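Local coordinates for ethanolamine utilization protein EutJ (Carboxydothermus hydrogenoformans Z-2901, PDB 3H1Q) that binds ATP in an actin-like nucleotide-binding fold and is assigned to ethanolamine utilization, its precise role there being unsettled, at residues L42-Q47 / P51-L56; E79-V84 / S90-A95. All blocks are in the same frame, centred on the assembly; numbering follows the deposited sequence.

Contact 1: residues L42-Q47 / P51-L56; sequences LVVTDQ and PVAGAL
A beta hairpin with a classic bulge joins Leu42-Gln47 to Pro51-Leu56, its strands antiparallel at 160° and their axes 4.3 Å apart at closest approach. Leu42 and Ala55 form a hydrogen-bonded pair, Leu42 N reaching Ala55 O at 2.9 Å and Ala55 N answering to Leu42 O. Gly54 then sits opposite Val43 in a non-hydrogen-bonded pair, its CA touching Leu42 O. At Val44 the ladder slips by one residue. Val44 N gives a nearly straight bond to Ala53 O at 2.8 Å, whereas Val44 O is gripped twice, by Val52 N at 2.7 Å and by Ala53 N at 3.3 Å. Both donors come from the same face of the carbonyl plane, and Ala53 N stands 38° out of it, off the lone pair. The side chains follow the slip: Val44 CG1, placed anti to its own backbone N (chi1 -178°), meets Val52 CB at 3.9 Å, while Val44 CB packs on Ala53 CB. Val52 CG2 lies against the chain at the end of the first strand, 3.5 Å from Asp46 N. On the Val43 side, helix 3-18 covers the hairpin through Leu13. Two residues of one strand facing one of the other define the classic bulge, here in the edge hairpin of a five-stranded sheet of the actin-like ATPase fold.

Contact 2: residues E79-V84 / S90-A95; sequences ELKAKV and SELFQA
The side chains of Lys81 and Leu92 lie alongside each other and run antiparallel where helix 70-87 packs beside the segment leading into strand 94-98, a helix-to-strand connection of the actin-like fold. Leu92 points its CB toward the helix, and its CD1 touches two residues a helical turn apart: Lys81 CG at 3.9 Å and Val84 CG1 at 4.1 Å. The valine is met at about a right angle. Lys81 plays a double part. Its aliphatic start lies along the leucine, then the chain bends at its last two torsions, chi3 105° and chi4 83°, and brings the ammonium back to the leucine's own backbone. The same NZ forms a salt bridge with Glu85, whose carboxylate also accepts from Leu92 N, so lysine and glutamate together hold both polar backbone atoms of Leu92. A methionine in place of Lys81 would probably leave Leu92 O without this donor and deprive the Glu85 carboxylate of its positive partner. Beyond the helix contact, Leu92 also packs on Val31 and Val44 of the sheet. Lys81 NZ gives a hydrogen bond of 3.0 Å to Leu92 O, the donor tilted 17° from the carbonyl plane.

Contact 1 is held chiefly by backbone bonds, contact 2 by side chains. Contact 1 is buried although it lies at the edge of the sheet, and is mostly backbone ladder; contact 2 is smaller and farther from the chain's centre, with buried Leu92 and Val84 beside a partly exposed lysine that supplies its one hydrogen bond across the segments. They hold different pairs of elements but meet on one face of the same sheet: Val84 CG2 packs 3.6 Å from Leu42 CD2, and Ala55 CB lies 3.7 Å from Leu80 CD2. Helix 70-87 thus covers the hairpin while also gripping the segment before strand 94-98.

Contact 1: residues L42-Q47 / P51-L56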
loop_
_atom_site.group_PDB
_atom_site.type_symbol
_atom_site.label_atom_id
_atom_site.label_comp_id
_atom_site.label_asym_id
_atom_site.label_seq_id
_atom_site.Cartn_x
_atom_site.Cartn_y
_atom_site.Cartn_z
ATOM N N LEU A 42 5.274 6.212 6.596
ATOM C CA LEU A 42 5.667 5.876 7.935
ATOM C C LEU A 42 4.403 5.995 8.759
ATOM O O LEU A 42 3.678 6.985 8.619
ATOM C CB LEU A 42 6.705 6.880 8.424
ATOM C CG LEU A 42 6.856 6.979 9.938
ATOM C CD1 LEU A 42 7.879 5.973 10.400
ATOM C CD2 LEU A 42 7.286 8.356 10.287
ATOM N N VAL A 43 4.176 5.010 9.633
ATOM C CA VAL A 43 2.958 4.872 10.407
ATOM C C VAL A 43 3.258 4.502 11.876
ATOM O O VAL A 43 4.097 3.633 12.142
ATOM C CB VAL A 43 2.042 3.814 9.736
ATOM C CG1 VAL A 43 0.854 3.407 10.607
ATOM C CG2 VAL A 43 1.540 4.324 8.364
ATOM N N VAL A 44 2.583 5.174 12.820
ATOM C CA VAL A 44 2.704 4.878 14.237
ATOM C C VAL A 44 1.343 4.476 14.801
ATOM O O VAL A 44 0.329 5.068 14.461
ATOM C CB VAL A 44 3.224 6.110 15.063
ATOM C CG1 VAL A 44 3.387 5.738 16.541
ATOM C CG2 VAL A 44 4.528 6.643 14.534
ATOM N N THR A 45 1.325 3.494 15.694
ATOM C CA THR A 45 0.086 3.092 16.353
ATOM C C THR A 45 0.353 2.790 17.815
ATOM O O THR A 45 1.482 2.502 18.182
ATOM C CB THR A 45 -0.489 1.776 15.763
ATOM O OG1 THR A 45 0.244 0.667 16.305
ATOM C CG2 THR A 45 -0.438 1.727 14.246
ATOM N N ASP A 46 -0.692 2.799 18.636
ATOM C CA ASP A 46 -0.615 2.209 19.974
ATOM C C ASP A 46 -0.497 0.675 19.905
ATOM O O ASP A 46 -0.459 0.097 18.797
ATOM C CB ASP A 46 -1.840 2.575 20.768
ATOM C CG ASP A 46 -3.098 1.924 20.233
ATOM O OD1 ASP A 46 -3.080 1.348 19.113
ATOM O OD2 ASP A 46 -4.134 2.001 20.943
ATOM N N GLN A 47 -0.452 0.005 21.063
ATOM C CA GLN A 47 -0.202 -1.455 21.074
ATOM C C GLN A 47 -1.361 -2.263 20.511
ATOM O O GLN A 47 -1.188 -3.422 20.177
ATOM C CB GLN A 47 0.175 -1.995 22.465
ATOM C CG GLN A 47 1.606 -1.672 22.954
ATOM C CD GLN A 47 2.771 -2.195 22.048
ATOM O OE1 GLN A 47 3.804 -1.536 21.941
ATOM N NE2 GLN A 47 2.607 -3.377 21.433
ATOM N N PRO A 51 -4.135 3.907 15.045
ATOM C CA PRO A 51 -3.280 4.941 14.480
ATOM C C PRO A 51 -3.047 6.104 15.415
ATOM O O PRO A 51 -3.979 6.621 15.997
ATOM C CB PRO A 51 -4.058 5.410 13.252
ATOM C CG PRO A 51 -4.827 4.244 12.854
ATOM C CD PRO A 51 -5.217 3.552 14.119
ATOM N N VAL A 52 -1.770 6.468 15.553
ATOM C CA VAL A 52 -1.282 7.582 16.386
ATOM C C VAL A 52 -0.694 8.705 15.513
ATOM O O VAL A 52 -0.895 9.883 15.803
ATOM C CB VAL A 52 -0.226 7.098 17.366
ATOM C CG1 VAL A 52 0.449 8.262 18.010
ATOM C CG2 VAL A 52 -0.868 6.239 18.408
ATOM N N ALA A 53 -0.006 8.336 14.431
ATOM C CA ALA A 53 0.664 9.300 13.555
ATOM C C ALA A 53 1.019 8.682 12.227
ATOM O O ALA A 53 1.154 7.455 12.136
ATOM C CB ALA A 53 1.953 9.800 14.227
ATOM N N GLY A 54 1.221 9.529 11.215
ATOM C CA GLY A 54 1.736 9.060 9.942
ATOM C C GLY A 54 2.148 10.136 8.965
ATOM O O GLY A 54 1.656 11.259 9.014
ATOM N N ALA A 55 3.060 9.787 8.058
ATOM C CA ALA A 55 3.488 10.703 7.003
ATOM C C ALA A 55 3.721 9.909 5.744
ATOM O O ALA A 55 3.941 8.678 5.808
ATOM C CB ALA A 55 4.759 11.426 7.405
ATOM N N LEU A 56 3.690 10.611 4.612
ATOM C CA LEU A 56 3.851 9.988 3.311
ATOM C C LEU A 56 4.627 10.868 2.323
ATOM O O LEU A 56 4.295 12.047 2.121
ATOM C CB LEU A 56 2.470 9.669 2.730
ATOM C CG LEU A 56 2.358 9.091 1.318
ATOM C CD1 LEU A 56 1.037 8.442 1.253
ATOM C CD2 LEU A 56 2.440 10.141 0.245
#

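Contact 2: residues E79-V84 / S90-A95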
loop_
_atom_site.group_PDB
_atom_site.type_symbol
_atom_site.label_atom_id
_atom_site.label_comp_id
_atom_site.label_asym_id
_atom_site.label_seq_id
_atom_site.Cartn_x
_atom_site.Cartn_y
_atom_site.Cartn_z
ATOM N N GLU A 79 13.209 12.255 6.758
ATOM C CA GLU A 79 12.385 13.469 6.824
ATOM C C GLU A 79 10.979 13.188 7.410
ATOM O O GLU A 79 10.404 14.030 8.127
ATOM C CB GLU A 79 12.370 14.244 5.488
ATOM C CG GLU A 79 11.397 13.769 4.408
ATOM C CD GLU A 79 11.861 14.154 2.959
ATOM O OE1 GLU A 79 12.968 13.702 2.502
ATOM O OE2 GLU A 79 11.102 14.905 2.271
ATOM N N LEU A 80 10.476 11.977 7.139
ATOM C CA LEU A 80 9.214 11.511 7.681
ATOM C C LEU A 80 9.324 11.347 9.188
ATOM O O LEU A 80 8.545 11.970 9.927
ATOM C CB LEU A 80 8.774 10.202 7.022
ATOM C CG LEU A 80 8.569 10.211 5.508
ATOM C CD1 LEU A 80 8.126 8.865 5.078
ATOM C CD2 LEU A 80 7.575 11.273 5.035
ATOM N N LYS A 81 10.291 10.544 9.643
ATOM C CA LYS A 81 10.534 10.355 11.069
ATOM C C LYS A 81 10.556 11.671 11.810
ATOM O O LYS A 81 10.045 11.768 12.926
ATOM C CB LYS A 81 11.852 9.662 11.316
ATOM C CG LYS A 81 11.998 9.148 12.719
ATOM C CD LYS A 81 13.139 8.164 12.814
ATOM C CE LYS A 81 14.350 8.778 13.492
ATOM N NZ LYS A 81 14.234 8.708 14.968
ATOM N N ALA A 82 11.122 12.694 11.192
ATOM C CA ALA A 82 11.239 13.963 11.871
ATOM C C ALA A 82 9.925 14.685 11.880
ATOM O O ALA A 82 9.606 15.356 12.841
ATOM C CB ALA A 82 12.286 14.805 11.237
ATOM N N LYS A 83 9.158 14.565 10.806
ATOM C CA LYS A 83 7.893 15.285 10.748
ATOM C C LYS A 83 7.013 14.751 11.844
ATOM O O LYS A 83 6.450 15.512 12.636
ATOM C CB LYS A 83 7.180 15.107 9.410
ATOM C CG LYS A 83 5.816 15.811 9.404
ATOM C CD LYS A 83 5.352 16.334 8.049
ATOM C CE LYS A 83 5.220 15.220 7.050
ATOM N NZ LYS A 83 4.741 15.731 5.728
ATOM N N VAL A 84 6.916 13.426 11.871
ATOM C CA VAL A 84 6.055 12.739 12.800
ATOM C C VAL A 84 6.552 13.059 14.193
ATOM O O VAL A 84 5.755 13.367 15.088
ATOM C CB VAL A 84 6.021 11.230 12.508
ATOM C CG1 VAL A 84 5.596 10.433 13.733
ATOM C CG2 VAL A 84 5.093 10.969 11.335
ATOM N N SER A 90 6.924 12.699 21.206
ATOM C CA SER A 90 8.213 12.101 21.535
ATOM C C SER A 90 9.088 11.803 20.328
ATOM O O SER A 90 8.856 12.318 19.236
ATOM C CB SER A 90 7.969 10.788 22.286
ATOM O OG SER A 90 7.217 9.865 21.490
ATOM N N GLU A 91 10.099 10.960 20.529
ATOM C CA GLU A 91 10.812 10.417 19.386
ATOM C C GLU A 91 10.694 8.883 19.263
ATOM O O GLU A 91 10.374 8.185 20.224
ATOM C CB GLU A 91 12.261 10.897 19.352
ATOM C CG GLU A 91 13.163 10.233 20.349
ATOM C CD GLU A 91 14.639 10.446 20.020
ATOM O OE1 GLU A 91 15.069 11.618 19.916
ATOM O OE2 GLU A 91 15.377 9.445 19.864
ATOM N N LEU A 92 10.948 8.386 18.060
ATOM C CA LEU A 92 10.804 6.983 17.738
ATOM C C LEU A 92 12.160 6.331 17.602
ATOM O O LEU A 92 13.106 6.913 17.063
ATOM C CB LEU A 92 10.068 6.844 16.416
ATOM C CG LEU A 92 8.971 7.862 16.158
ATOM C CD1 LEU A 92 8.841 8.041 14.693
ATOM C CD2 LEU A 92 7.687 7.377 16.729
ATOM N N PHE A 93 12.230 5.096 18.063
ATOM C CA PHE A 93 13.473 4.382 18.106
ATOM C C PHE A 93 13.523 3.206 17.159
ATOM O O PHE A 93 14.610 2.817 16.749
ATOM C CB PHE A 93 13.746 3.953 19.534
ATOM C CG PHE A 93 13.815 5.102 20.467
ATOM C CD1 PHE A 93 15.004 5.854 20.582
ATOM C CD2 PHE A 93 12.685 5.495 21.197
ATOM C CE1 PHE A 93 15.078 6.953 21.448
ATOM C CE2 PHE A 93 12.737 6.593 22.066
ATOM C CZ PHE A 93 13.934 7.327 22.192
ATOM N N GLN A 94 12.368 2.648 16.796
ATOM C CA GLN A 94 12.351 1.408 16.025
ATOM C C GLN A 94 11.107 1.227 15.197
ATOM O O GLN A 94 10.056 1.760 15.528
ATOM C CB GLN A 94 12.481 0.210 16.948
ATOM C CG GLN A 94 11.311 0.052 17.831
ATOM C CD GLN A 94 11.719 -0.326 19.194
ATOM O OE1 GLN A 94 11.829 0.528 20.070
ATOM N NE2 GLN A 94 11.986 -1.603 19.399
ATOM N N ALA A 95 11.238 0.417 14.147
ATOM C CA ALA A 95 10.210 0.235 13.131
ATOM C C ALA A 95 10.275 -1.170 12.572
ATOM O O ALA A 95 11.316 -1.821 12.637
ATOM C CB ALA A 95 10.399 1.237 12.017
#